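Local coordinates for putative enoyl-CoA hydratase/isomerase (Acinetobacter baumannii, PDB 3FDU), which is a putative enoyl-CoA hydratase/isomerase that, as in other crotonase-family enzymes, probably acts on an acyl-CoA thioester, at residues A[73-78]-A[239-244]. The protein carries 4 engineered substitutions. Sequence-based numbering, arbitrary orientation.
Sequences GFVQNP and PEMLEA
No flat group stacks across this contact: Val75 and Gln76 meet Met241 and Leu242 through aliphatic carbons. The ring of Phe74 has Pro78 CA over its centre on one face, 4.3 Å above the plane, and its side chain packs against Met233 and Val236 of helix 218-236, while the next residue, Val75, points toward helix 239-248. The Gln76 amide turns back to its own helix, where NE2 is hydrogen-bonded to Met72 O.

Val75, buried, does most of the work. Both of its methyls touch the CG methylene of Met241, with Val75 CG2 at 3.8 Å from Met241 CG and Val75 CG1 almost as near. The same CG1 also lies against the backbone of the partner helix, 3.9 Å from Leu242 CA, so the valine fits close in where the two helices approach, and Val75 CA is 6.3 Å from Leu242 CA. Met241 runs crosswise to Val75. Its CG stands anti to the backbone N (chi1 -178°), but the chain bends at chi2 (66°), so the touching is done by the methylene and not by the sulfur; the side chain also packs on Leu141.

In the crotonase fold, repeated beta-beta-alpha units wind into a superhelix, with further helices at the C-terminal end. Here the last turn of helix 68-76, which comes after strand 52-57, is met by the first turns of the last modelled helix, 239-248, far from the centre of the chain and untouched by the other two subunits.

At the more open side, Gln76 CG and Leu242 CD1 pass at 3.9 Å, the two side chains roughly at right angles. Val245, one turn on from Met241 in helix 239-248, is touched by both Val75 and Gln76.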
# COMPACT_ATOMS: atom_id res chain seq x y z
N GLY A 73 8.72 -32.58 -15.46
CA GLY A 73 7.84 -33.73 -15.65
C GLY A 73 6.40 -33.23 -15.77
O GLY A 73 5.61 -33.74 -16.57
N PHE A 74 6.06 -32.22 -14.97
CA PHE A 74 4.72 -31.64 -14.98
C PHE A 74 4.35 -30.98 -16.31
O PHE A 74 3.22 -31.19 -16.83
CB PHE A 74 4.56 -30.66 -13.80
CG PHE A 74 3.14 -30.22 -13.56
CD1 PHE A 74 2.31 -30.92 -12.67
CD2 PHE A 74 2.64 -29.07 -14.15
CE1 PHE A 74 1.00 -30.48 -12.39
CE2 PHE A 74 1.34 -28.62 -13.90
CZ PHE A 74 0.51 -29.33 -13.01
N VAL A 75 5.27 -30.19 -16.87
CA VAL A 75 5.00 -29.49 -18.12
C VAL A 75 4.67 -30.53 -19.24
O VAL A 75 3.81 -30.30 -20.11
CB VAL A 75 6.19 -28.62 -18.56
CG1 VAL A 75 6.10 -28.30 -20.09
CG2 VAL A 75 6.29 -27.32 -17.71
N GLN A 76 5.34 -31.68 -19.20
CA GLN A 76 5.10 -32.74 -20.17
C GLN A 76 3.87 -33.62 -19.90
O GLN A 76 3.45 -34.38 -20.77
CB GLN A 76 6.35 -33.60 -20.31
CG GLN A 76 7.55 -32.80 -20.78
CD GLN A 76 8.83 -33.62 -20.77
OE1 GLN A 76 9.14 -34.29 -21.76
NE2 GLN A 76 9.57 -33.58 -19.68
N ASN A 77 3.28 -33.53 -18.71
CA ASN A 77 2.13 -34.33 -18.33
C ASN A 77 1.26 -33.51 -17.40
O ASN A 77 1.14 -33.86 -16.24
CB ASN A 77 2.57 -35.62 -17.60
CG ASN A 77 1.42 -36.65 -17.49
OD1 ASN A 77 0.39 -36.52 -18.16
ND2 ASN A 77 1.62 -37.69 -16.66
N PRO A 78 0.74 -32.37 -17.86
CA PRO A 78 0.09 -31.44 -16.92
C PRO A 78 -1.20 -31.96 -16.27
O PRO A 78 -1.97 -32.67 -16.92
CB PRO A 78 -0.23 -30.20 -17.78
CG PRO A 78 -0.15 -30.71 -19.25
CD PRO A 78 0.92 -31.80 -19.22
N PRO A 239 2.79 -23.80 -25.87
CA PRO A 239 3.64 -24.59 -26.77
C PRO A 239 5.10 -24.21 -26.60
O PRO A 239 5.98 -25.08 -26.68
CB PRO A 239 3.16 -24.19 -28.17
CG PRO A 239 1.75 -23.68 -27.98
CD PRO A 239 1.70 -23.10 -26.57
N GLU A 240 5.38 -22.94 -26.35
CA GLU A 240 6.77 -22.54 -26.20
C GLU A 240 7.42 -23.11 -24.93
O GLU A 240 8.62 -23.41 -24.90
CB GLU A 240 6.96 -21.02 -26.41
CG GLU A 240 6.39 -20.11 -25.33
CD GLU A 240 4.90 -19.75 -25.55
OE1 GLU A 240 4.17 -20.54 -26.23
OE2 GLU A 240 4.44 -18.70 -25.01
N MET A 241 6.62 -23.36 -23.89
CA MET A 241 7.14 -23.94 -22.65
C MET A 241 7.53 -25.40 -22.88
O MET A 241 8.62 -25.85 -22.48
CB MET A 241 6.10 -23.84 -21.51
CG MET A 241 6.58 -24.38 -20.14
SD MET A 241 7.99 -23.42 -19.33
CE MET A 241 7.09 -22.01 -18.94
N LEU A 242 6.63 -26.17 -23.50
CA LEU A 242 6.93 -27.55 -23.84
C LEU A 242 8.23 -27.72 -24.71
O LEU A 242 9.03 -28.61 -24.45
CB LEU A 242 5.73 -28.20 -24.57
CG LEU A 242 5.92 -29.69 -24.93
CD1 LEU A 242 6.16 -30.56 -23.69
CD2 LEU A 242 4.62 -30.24 -25.69
N GLU A 243 8.42 -26.89 -25.73
CA GLU A 243 9.61 -26.96 -26.61
C GLU A 243 10.85 -26.73 -25.78
O GLU A 243 11.84 -27.47 -25.88
CB GLU A 243 9.59 -25.86 -27.67
CG GLU A 243 8.42 -25.91 -28.63
CD GLU A 243 8.77 -26.46 -30.01
OE1 GLU A 243 9.06 -27.68 -30.13
OE2 GLU A 243 8.73 -25.68 -30.99
N ALA A 244 10.79 -25.69 -24.94
CA ALA A 244 11.94 -25.38 -24.09
C ALA A 244 12.25 -26.51 -23.10
O ALA A 244 13.41 -26.87 -22.90
CB ALA A 244 11.75 -24.07 -23.42